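Local structure of probable zinc protease (Pseudomonas aeruginosa, 4NNZ) at residues L339-R353 against L394-R407. The protein forms one subunit of a heterodimeric zinc protease of the M16 family and probably takes part in metal-dependent peptide hydrolysis. Residues are numbered along the deposited sequence; the frame is centred on the assembly and turned at random.
Sequences LKQNPPSAAEIERVR and LKAVTPDDIQKAAR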
ATOM      1  N   LEU A 339     -15.510 -28.641  -6.864  1.00 51.80           N
ATOM      2  CA  LEU A 339     -14.154 -29.005  -7.119  1.00 52.12           C
ATOM      3  C   LEU A 339     -13.495 -29.561  -5.901  1.00 55.88           C
ATOM      4  O   LEU A 339     -12.665 -30.414  -6.013  1.00 61.48           O
ATOM      5  CB  LEU A 339     -13.370 -27.827  -7.617  1.00 50.40           C
ATOM      6  CG  LEU A 339     -13.826 -27.310  -8.954  1.00 52.84           C
ATOM      7  CD1 LEU A 339     -13.255 -25.933  -9.190  1.00 54.33           C
ATOM      8  CD2 LEU A 339     -13.420 -28.264 -10.037  1.00 51.67           C
ATOM      9  N   LYS A 340     -13.781 -28.997  -4.747  1.00 59.21           N
ATOM     10  CA  LYS A 340     -13.211 -29.491  -3.525  1.00 58.36           C
ATOM     11  C   LYS A 340     -13.699 -30.860  -3.202  1.00 57.85           C
ATOM     12  O   LYS A 340     -12.941 -31.679  -2.761  1.00 67.55           O
ATOM     13  CB  LYS A 340     -13.557 -28.573  -2.376  1.00 60.71           C
ATOM     14  CG  LYS A 340     -12.896 -27.231  -2.444  1.00 60.15           C
ATOM     15  CD  LYS A 340     -13.642 -26.247  -1.590  1.00 62.00           C
ATOM     16  CE  LYS A 340     -12.751 -25.117  -1.178  1.00 59.14           C
ATOM     17  NZ  LYS A 340     -12.891 -24.846   0.256  1.00 63.70           N
ATOM     18  N   GLN A 341     -14.998 -31.059  -3.329  1.00 57.33           N
ATOM     19  CA  GLN A 341     -15.623 -32.350  -3.120  1.00 64.06           C
ATOM     20  C   GLN A 341     -15.305 -33.408  -4.138  1.00 71.07           C
ATOM     21  O   GLN A 341     -15.121 -34.550  -3.793  1.00 75.68           O
ATOM     22  CB  GLN A 341     -17.128 -32.210  -3.044  1.00 67.90           C
ATOM     23  CG  GLN A 341     -17.684 -32.028  -1.656  1.00 75.59           C
ATOM     24  CD  GLN A 341     -19.061 -31.412  -1.681  1.00 81.17           C
ATOM     25  OE1 GLN A 341     -19.389 -30.680  -2.588  1.00 89.95           O
ATOM     26  NE2 GLN A 341     -19.874 -31.721  -0.692  1.00 75.11           N
ATOM     27  N   ASN A 342     -15.333 -33.053  -5.408  1.00 77.22           N
ATOM     28  CA  ASN A 342     -15.160 -34.047  -6.448  1.00 79.44           C
ATOM     29  C   ASN A 342     -14.069 -33.746  -7.428  1.00 85.63           C
ATOM     30  O   ASN A 342     -14.196 -32.856  -8.262  1.00 82.65           O
ATOM     31  CB  ASN A 342     -16.447 -34.188  -7.221  1.00 78.03           C
ATOM     32  CG  ASN A 342     -17.638 -34.181  -6.328  1.00 82.51           C
ATOM     33  OD1 ASN A 342     -17.545 -34.637  -5.214  1.00 82.85           O
ATOM     34  ND2 ASN A 342     -18.743 -33.634  -6.785  1.00 79.48           N
ATOM     35  N   PRO A 343     -13.025 -34.542  -7.405  1.00 87.31           N
ATOM     36  CA  PRO A 343     -11.954 -34.355  -8.357  1.00 84.35           C
ATOM     37  C   PRO A 343     -12.521 -34.520  -9.738  1.00 80.55           C
ATOM     38  O   PRO A 343     -13.297 -35.423  -9.943  1.00 78.37           O
ATOM     39  CB  PRO A 343     -11.054 -35.526  -8.049  1.00 85.60           C
ATOM     40  CG  PRO A 343     -11.173 -35.663  -6.587  1.00 86.70           C
ATOM     41  CD  PRO A 343     -12.590 -35.338  -6.255  1.00 86.45           C
ATOM     42  N   PRO A 344     -12.190 -33.639 -10.656  1.00 74.02           N
ATOM     43  CA  PRO A 344     -12.663 -33.730 -12.026  1.00 71.96           C
ATOM     44  C   PRO A 344     -12.024 -34.871 -12.785  1.00 71.95           C
ATOM     45  O   PRO A 344     -10.894 -35.204 -12.520  1.00 70.32           O
ATOM     46  CB  PRO A 344     -12.190 -32.423 -12.618  1.00 75.32           C
ATOM     47  CG  PRO A 344     -10.954 -32.132 -11.884  1.00 74.28           C
ATOM     48  CD  PRO A 344     -11.172 -32.601 -10.495  1.00 76.88           C
ATOM     49  N   SER A 345     -12.748 -35.453 -13.721  1.00 65.38           N
ATOM     50  CA  SER A 345     -12.207 -36.541 -14.515  1.00 65.63           C
ATOM     51  C   SER A 345     -11.187 -36.109 -15.526  1.00 74.02           C
ATOM     52  O   SER A 345     -11.263 -35.032 -16.088  1.00 68.99           O
ATOM     53  CB  SER A 345     -13.303 -37.280 -15.233  1.00 61.58           C
ATOM     54  OG  SER A 345     -13.712 -36.581 -16.367  1.00 56.76           O
ATOM     55  N   ALA A 346     -10.252 -37.005 -15.773  1.00 72.15           N
ATOM     56  CA  ALA A 346      -9.206 -36.756 -16.711  1.00 69.70           C
ATOM     57  C   ALA A 346      -9.838 -36.576 -18.057  1.00 69.68           C
ATOM     58  O   ALA A 346      -9.254 -35.970 -18.920  1.00 81.89           O
ATOM     59  CB  ALA A 346      -8.222 -37.885 -16.721  1.00 68.07           C
ATOM     60  N   ALA A 347     -11.023 -37.108 -18.236  1.00 65.23           N
ATOM     61  CA  ALA A 347     -11.717 -36.849 -19.453  1.00 65.58           C
ATOM     62  C   ALA A 347     -12.004 -35.393 -19.531  1.00 70.15           C
ATOM     63  O   ALA A 347     -11.860 -34.814 -20.571  1.00 77.48           O
ATOM     64  CB  ALA A 347     -12.995 -37.638 -19.510  1.00 68.16           C
ATOM     65  N   GLU A 348     -12.471 -34.801 -18.449  1.00 70.75           N
ATOM     66  CA  GLU A 348     -12.645 -33.359 -18.428  1.00 69.50           C
ATOM     67  C   GLU A 348     -11.355 -32.586 -18.497  1.00 58.47           C
ATOM     68  O   GLU A 348     -11.278 -31.611 -19.178  1.00 60.70           O
ATOM     69  CB  GLU A 348     -13.433 -32.913 -17.208  1.00 71.51           C
ATOM     70  CG  GLU A 348     -13.995 -31.512 -17.305  1.00 74.36           C
ATOM     71  CD  GLU A 348     -14.837 -31.130 -16.104  1.00 78.38           C
ATOM     72  OE1 GLU A 348     -14.472 -31.520 -14.999  1.00 78.33           O
ATOM     73  OE2 GLU A 348     -15.864 -30.451 -16.257  1.00 68.54           O
ATOM     74  N   ILE A 349     -10.360 -32.995 -17.737  1.00 53.49           N
ATOM     75  CA  ILE A 349      -9.123 -32.254 -17.672  1.00 59.85           C
ATOM     76  C   ILE A 349      -8.399 -32.227 -18.981  1.00 66.67           C
ATOM     77  O   ILE A 349      -7.811 -31.234 -19.332  1.00 69.35           O
ATOM     78  CB  ILE A 349      -8.172 -32.837 -16.628  1.00 60.82           C
ATOM     79  CG1 ILE A 349      -8.782 -32.704 -15.262  1.00 62.10           C
ATOM     80  CG2 ILE A 349      -6.839 -32.110 -16.607  1.00 64.76           C
ATOM     81  CD1 ILE A 349      -7.868 -33.134 -14.152  1.00 65.76           C
ATOM     82  N   GLU A 350      -8.356 -33.356 -19.646  1.00 67.27           N
ATOM     83  CA  GLU A 350      -7.645 -33.428 -20.882  1.00 66.60           C
ATOM     84  C   GLU A 350      -8.235 -32.566 -21.951  1.00 65.50           C
ATOM     85  O   GLU A 350      -7.510 -31.949 -22.682  1.00 69.35           O
ATOM     86  CB  GLU A 350      -7.544 -34.848 -21.359  1.00 73.01           C
ATOM     87  CG  GLU A 350      -6.203 -35.450 -21.058  1.00 83.22           C
ATOM     88  CD  GLU A 350      -5.106 -34.859 -21.899  1.00 86.81           C
ATOM     89  OE1 GLU A 350      -5.329 -34.658 -23.100  1.00 82.81           O
ATOM     90  OE2 GLU A 350      -4.019 -34.610 -21.360  1.00 82.02           O
ATOM     91  N   ARG A 351      -9.548 -32.533 -22.052  1.00 60.78           N
ATOM     92  CA  ARG A 351     -10.176 -31.720 -23.064  1.00 61.24           C
ATOM     93  C   ARG A 351      -9.807 -30.308 -22.790  1.00 61.11           C
ATOM     94  O   ARG A 351      -9.528 -29.547 -23.680  1.00 56.43           O
ATOM     95  CB  ARG A 351     -11.686 -31.869 -22.986  1.00 68.19           C
ATOM     96  CG  ARG A 351     -12.485 -30.777 -23.653  1.00 75.13           C
ATOM     97  CD  ARG A 351     -13.943 -30.840 -23.263  1.00 85.74           C
ATOM     98  NE  ARG A 351     -14.193 -30.165 -22.000  1.00 96.23           N
ATOM     99  CZ  ARG A 351     -14.827 -29.009 -21.872  1.00 97.36           C
ATOM    100  NH1 ARG A 351     -14.430 -27.941 -22.544  1.00 94.03           N
ATOM    101  NH2 ARG A 351     -15.865 -28.925 -21.068  1.00 95.16           N
ATOM    102  N   VAL A 352      -9.892 -29.944 -21.533  1.00 57.44           N
ATOM    103  CA  VAL A 352      -9.540 -28.621 -21.093  1.00 55.79           C
ATOM    104  C   VAL A 352      -8.064 -28.303 -21.210  1.00 51.57           C
ATOM    105  O   VAL A 352      -7.715 -27.210 -21.536  1.00 51.86           O
ATOM    106  CB  VAL A 352     -10.138 -28.371 -19.706  1.00 61.32           C
ATOM    107  CG1 VAL A 352      -9.462 -27.246 -18.960  1.00 62.30           C
ATOM    108  CG2 VAL A 352     -11.611 -28.100 -19.844  1.00 59.49           C
ATOM    109  N   ARG A 353      -7.212 -29.243 -20.881  1.00 48.74           N
ATOM    110  CA  ARG A 353      -5.794 -29.033 -21.014  1.00 48.49           C
ATOM    111  C   ARG A 353      -5.359 -28.883 -22.436  1.00 54.12           C
ATOM    112  O   ARG A 353      -4.469 -28.124 -22.745  1.00 55.00           O
ATOM    113  CB  ARG A 353      -5.021 -30.164 -20.385  1.00 50.69           C
ATOM    114  CG  ARG A 353      -3.571 -29.845 -20.143  1.00 50.29           C
ATOM    115  CD  ARG A 353      -2.785 -31.093 -19.856  1.00 54.03           C
ATOM    116  NE  ARG A 353      -3.536 -31.996 -19.016  1.00 57.97           N
ATOM    117  CZ  ARG A 353      -3.009 -32.991 -18.343  1.00 59.18           C
ATOM    118  NH1 ARG A 353      -1.728 -33.207 -18.408  1.00 71.49           N
ATOM    119  NH2 ARG A 353      -3.763 -33.767 -17.617  1.00 59.99           N
ATOM    120  N   LEU A 394       2.148 -28.629 -17.573  1.00 49.11           N
ATOM    121  CA  LEU A 394       0.713 -28.657 -17.585  1.00 52.85           C
ATOM    122  C   LEU A 394       0.248 -30.087 -17.559  1.00 57.44           C
ATOM    123  O   LEU A 394      -0.772 -30.420 -17.010  1.00 55.41           O
ATOM    124  CB  LEU A 394       0.169 -27.917 -18.785  1.00 51.82           C
ATOM    125  CG  LEU A 394       0.082 -26.419 -18.630  1.00 52.32           C
ATOM    126  CD1 LEU A 394      -0.713 -25.816 -19.747  1.00 54.09           C
ATOM    127  CD2 LEU A 394      -0.528 -26.042 -17.309  1.00 53.06           C
ATOM    128  N   LYS A 395       1.026 -30.916 -18.216  1.00 64.67           N
ATOM    129  CA  LYS A 395       0.749 -32.321 -18.339  1.00 68.44           C
ATOM    130  C   LYS A 395       0.779 -33.016 -17.011  1.00 63.72           C
ATOM    131  O   LYS A 395       0.026 -33.917 -16.784  1.00 66.63           O
ATOM    132  CB  LYS A 395       1.765 -32.948 -19.244  1.00 75.80           C
ATOM    133  CG  LYS A 395       1.173 -33.824 -20.305  1.00 88.01           C
ATOM    134  CD  LYS A 395       2.244 -34.313 -21.260  1.00 93.38           C
ATOM    135  CE  LYS A 395       2.732 -35.702 -20.910  1.00 97.83           C
ATOM    136  NZ  LYS A 395       2.380 -36.718 -21.933  1.00 94.00           N
ATOM    137  N   ALA A 396       1.668 -32.592 -16.135  1.00 63.71           N
ATOM    138  CA  ALA A 396       1.826 -33.210 -14.833  1.00 62.53           C
ATOM    139  C   ALA A 396       0.638 -33.072 -13.901  1.00 61.26           C
ATOM    140  O   ALA A 396       0.495 -33.845 -12.994  1.00 64.18           O
ATOM    141  CB  ALA A 396       3.096 -32.747 -14.165  1.00 60.71           C
ATOM    142  N   VAL A 397      -0.205 -32.096 -14.133  1.00 60.88           N
ATOM    143  CA  VAL A 397      -1.310 -31.878 -13.252  1.00 56.64           C
ATOM    144  C   VAL A 397      -2.247 -33.045 -13.289  1.00 52.85           C
ATOM    145  O   VAL A 397      -2.623 -33.498 -14.329  1.00 53.32           O
ATOM    146  CB  VAL A 397      -2.055 -30.610 -13.645  1.00 55.56           C
ATOM    147  CG1 VAL A 397      -3.229 -30.388 -12.734  1.00 55.38           C
ATOM    148  CG2 VAL A 397      -1.120 -29.439 -13.571  1.00 57.57           C
ATOM    149  N   THR A 398      -2.632 -33.516 -12.122  1.00 54.86           N
ATOM    150  CA  THR A 398      -3.487 -34.675 -11.997  1.00 52.53           C
ATOM    151  C   THR A 398      -4.728 -34.265 -11.282  1.00 53.92           C
ATOM    152  O   THR A 398      -4.730 -33.282 -10.595  1.00 51.37           O
ATOM    153  CB  THR A 398      -2.830 -35.807 -11.205  1.00 51.57           C
ATOM    154  OG1 THR A 398      -2.799 -35.475  -9.827  1.00 48.04           O
ATOM    155  CG2 THR A 398      -1.442 -36.014 -11.654  1.00 49.49           C
ATOM    156  N   PRO A 399      -5.784 -35.041 -11.385  1.00 57.92           N
ATOM    157  CA  PRO A 399      -7.063 -34.611 -10.873  1.00 57.28           C
ATOM    158  C   PRO A 399      -6.965 -34.341  -9.406  1.00 61.03           C
ATOM    159  O   PRO A 399      -7.715 -33.566  -8.874  1.00 67.26           O
ATOM    160  CB  PRO A 399      -7.919 -35.810 -11.131  1.00 52.16           C
ATOM    161  CG  PRO A 399      -7.435 -36.263 -12.424  1.00 52.58           C
ATOM    162  CD  PRO A 399      -5.960 -36.140 -12.327  1.00 55.59           C
ATOM    163  N   ASP A 400      -6.067 -35.041  -8.759  1.00 62.47           N
ATOM    164  CA  ASP A 400      -5.792 -34.858  -7.366  1.00 69.02           C
ATOM    165  C   ASP A 400      -5.165 -33.515  -7.046  1.00 63.54           C
ATOM    166  O   ASP A 400      -5.485 -32.906  -6.069  1.00 62.69           O
ATOM    167  CB  ASP A 400      -4.977 -36.030  -6.870  1.00 74.21           C
ATOM    168  CG  ASP A 400      -5.617 -37.342  -7.232  1.00 84.39           C
ATOM    169  OD1 ASP A 400      -6.854 -37.425  -7.155  1.00 84.25           O
ATOM    170  OD2 ASP A 400      -4.898 -38.285  -7.620  1.00 89.95           O
ATOM    171  N   ASP A 401      -4.275 -33.058  -7.901  1.00 59.78           N
ATOM    172  CA  ASP A 401      -3.628 -31.783  -7.715  1.00 57.12           C
ATOM    173  C   ASP A 401      -4.660 -30.699  -7.741  1.00 55.47           C
ATOM    174  O   ASP A 401      -4.594 -29.736  -7.007  1.00 48.54           O
ATOM    175  CB  ASP A 401      -2.688 -31.531  -8.867  1.00 56.75           C
ATOM    176  CG  ASP A 401      -1.414 -32.235  -8.716  1.00 65.55           C
ATOM    177  OD1 ASP A 401      -1.022 -32.490  -7.587  1.00 64.18           O
ATOM    178  OD2 ASP A 401      -0.790 -32.538  -9.724  1.00 70.78           O
ATOM    179  N   ILE A 402      -5.585 -30.842  -8.659  1.00 48.43           N
ATOM    180  CA  ILE A 402      -6.601 -29.863  -8.832  1.00 50.67           C
ATOM    181  C   ILE A 402      -7.447 -29.793  -7.604  1.00 54.14           C
ATOM    182  O   ILE A 402      -7.708 -28.730  -7.110  1.00 54.80           O
ATOM    183  CB  ILE A 402      -7.445 -30.209 -10.061  1.00 51.23           C
ATOM    184  CG1 ILE A 402      -6.664 -29.877 -11.304  1.00 48.50           C
ATOM    185  CG2 ILE A 402      -8.761 -29.466 -10.109  1.00 46.31           C
ATOM    186  CD1 ILE A 402      -7.432 -30.115 -12.558  1.00 51.15           C
ATOM    187  N   GLN A 403      -7.896 -30.932  -7.113  1.00 57.79           N
ATOM    188  CA  GLN A 403      -8.772 -30.923  -5.962  1.00 60.81           C
ATOM    189  C   GLN A 403      -8.033 -30.332  -4.793  1.00 55.65           C
ATOM    190  O   GLN A 403      -8.563 -29.563  -4.059  1.00 57.71           O
ATOM    191  CB  GLN A 403      -9.325 -32.325  -5.670  1.00 66.69           C
ATOM    192  CG  GLN A 403      -9.504 -32.694  -4.204  1.00 72.66           C
ATOM    193  CD  GLN A 403     -10.141 -34.026  -3.983  1.00 74.81           C
ATOM    194  OE1 GLN A 403      -9.483 -35.049  -3.959  1.00 68.27           O
ATOM    195  NE2 GLN A 403     -11.435 -34.014  -3.796  1.00 77.58           N
ATOM    196  N   LYS A 404      -6.787 -30.698  -4.642  1.00 55.52           N
ATOM    197  CA  LYS A 404      -5.997 -30.173  -3.564  1.00 59.75           C
ATOM    198  C   LYS A 404      -5.813 -28.685  -3.610  1.00 58.47           C
ATOM    199  O   LYS A 404      -5.899 -28.052  -2.609  1.00 65.80           O
ATOM    200  CB  LYS A 404      -4.648 -30.845  -3.583  1.00 65.20           C
ATOM    201  CG  LYS A 404      -3.889 -30.796  -2.288  1.00 75.01           C
ATOM    202  CD  LYS A 404      -2.424 -31.098  -2.521  1.00 78.30           C
ATOM    203  CE  LYS A 404      -1.586 -29.846  -2.408  1.00 79.87           C
ATOM    204  NZ  LYS A 404      -1.893 -28.863  -3.474  1.00 83.67           N
ATOM    205  N   ALA A 405      -5.543 -28.122  -4.764  1.00 54.24           N
ATOM    206  CA  ALA A 405      -5.400 -26.686  -4.867  1.00 49.48           C
ATOM    207  C   ALA A 405      -6.677 -25.963  -4.534  1.00 49.75           C
ATOM    208  O   ALA A 405      -6.642 -24.939  -3.906  1.00 48.39           O
ATOM    209  CB  ALA A 405      -4.909 -26.286  -6.238  1.00 49.15           C
ATOM    210  N   ALA A 406      -7.800 -26.499  -4.974  1.00 48.35           N
ATOM    211  CA  ALA A 406      -9.094 -25.903  -4.701  1.00 45.36           C
ATOM    212  C   ALA A 406      -9.435 -25.879  -3.248  1.00 44.53           C
ATOM    213  O   ALA A 406     -10.037 -24.965  -2.784  1.00 42.25           O
ATOM    214  CB  ALA A 406     -10.176 -26.610  -5.462  1.00 45.24           C
ATOM    215  N   ARG A 407      -9.096 -26.935  -2.548  1.00 44.21           N
ATOM    216  CA  ARG A 407      -9.340 -26.980  -1.138  1.00 49.99           C
ATOM    217  C   ARG A 407      -8.524 -25.980  -0.401  1.00 45.96           C
ATOM    218  O   ARG A 407      -8.942 -25.449   0.590  1.00 43.73           O
ATOM    219  CB  ARG A 407      -9.015 -28.336  -0.583  1.00 58.49           C
ATOM    220  CG  ARG A 407     -10.021 -29.407  -0.883  1.00 66.19           C
ATOM    221  CD  ARG A 407      -9.371 -30.743  -0.659  1.00 74.31           C
ATOM    222  NE  ARG A 407      -9.225 -30.970   0.758  1.00 79.18           N
ATOM    223  CZ  ARG A 407     -10.256 -31.121   1.569  1.00 92.69           C
ATOM    224  NH1 ARG A 407     -11.486 -31.083   1.066  1.00 90.39           N
ATOM    225  NH2 ARG A 407     -10.067 -31.313   2.869  1.00 89.18           N
TER
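Gln403 extends from helix 399-409 to the point where helix 325-341 ends, and its NE2 donates to Lys340 O at 3.0 Å. The N-H...O angle is 147°, and the donor stands 42° out of the carbonyl plane, so the bond is bent and misses the lone-pair direction. The same amide lies against the ring of Pro343, whose CG is 3.2 Å from Gln403 OE1; the two side chains cross at a slant. Next to this pair, Lys340 lays its aliphatic chain along Ala406 and Arg407, CG 3.8 Å from Arg407 CA, before a bend at chi4 carries NZ toward Phe410 O, a weak hydrogen bond.

The apolar centre is built by Pro344, Ile349, Pro399 and Ile402. Ile349 and Ile402 meet tip to tip, CD1 to CD1 at 3.4 Å. In both, CG1 is anti to the carbonyl carbon and chi2 is extended, which sends each CD1 straight out toward the other helix. Ile349 CD1 also touches Pro399 CG at 3.6 Å, while Pro344 CG rests 3.9 Å from Ile402 CG2. Ile402 also packs on Ile271 of helix 262-276, which continues this core.

At the far end, Arg353 directs its guanidinium toward two backbone carbonyls: Leu394 O lies over one face and Lys395 O near the plane at the edge. The modelled NH1 position is doubtful. Glu350 OE2 sits 3.5 Å above the guanidinium plane, over its centre, a purely electrostatic pairing.

Ser345 OG accepts from Glu348 N, N-capping helix 346-364; Thr398 N donates to Asp401 OD2 and Asp401 N, weakly, to Thr398 OG1, a capping box. The axes of 346-353 and 399-407 approach to 11.2 Å at 88°, a near-perpendicular helix packing in the C-terminal alpha/beta half of an M16 peptidase fold.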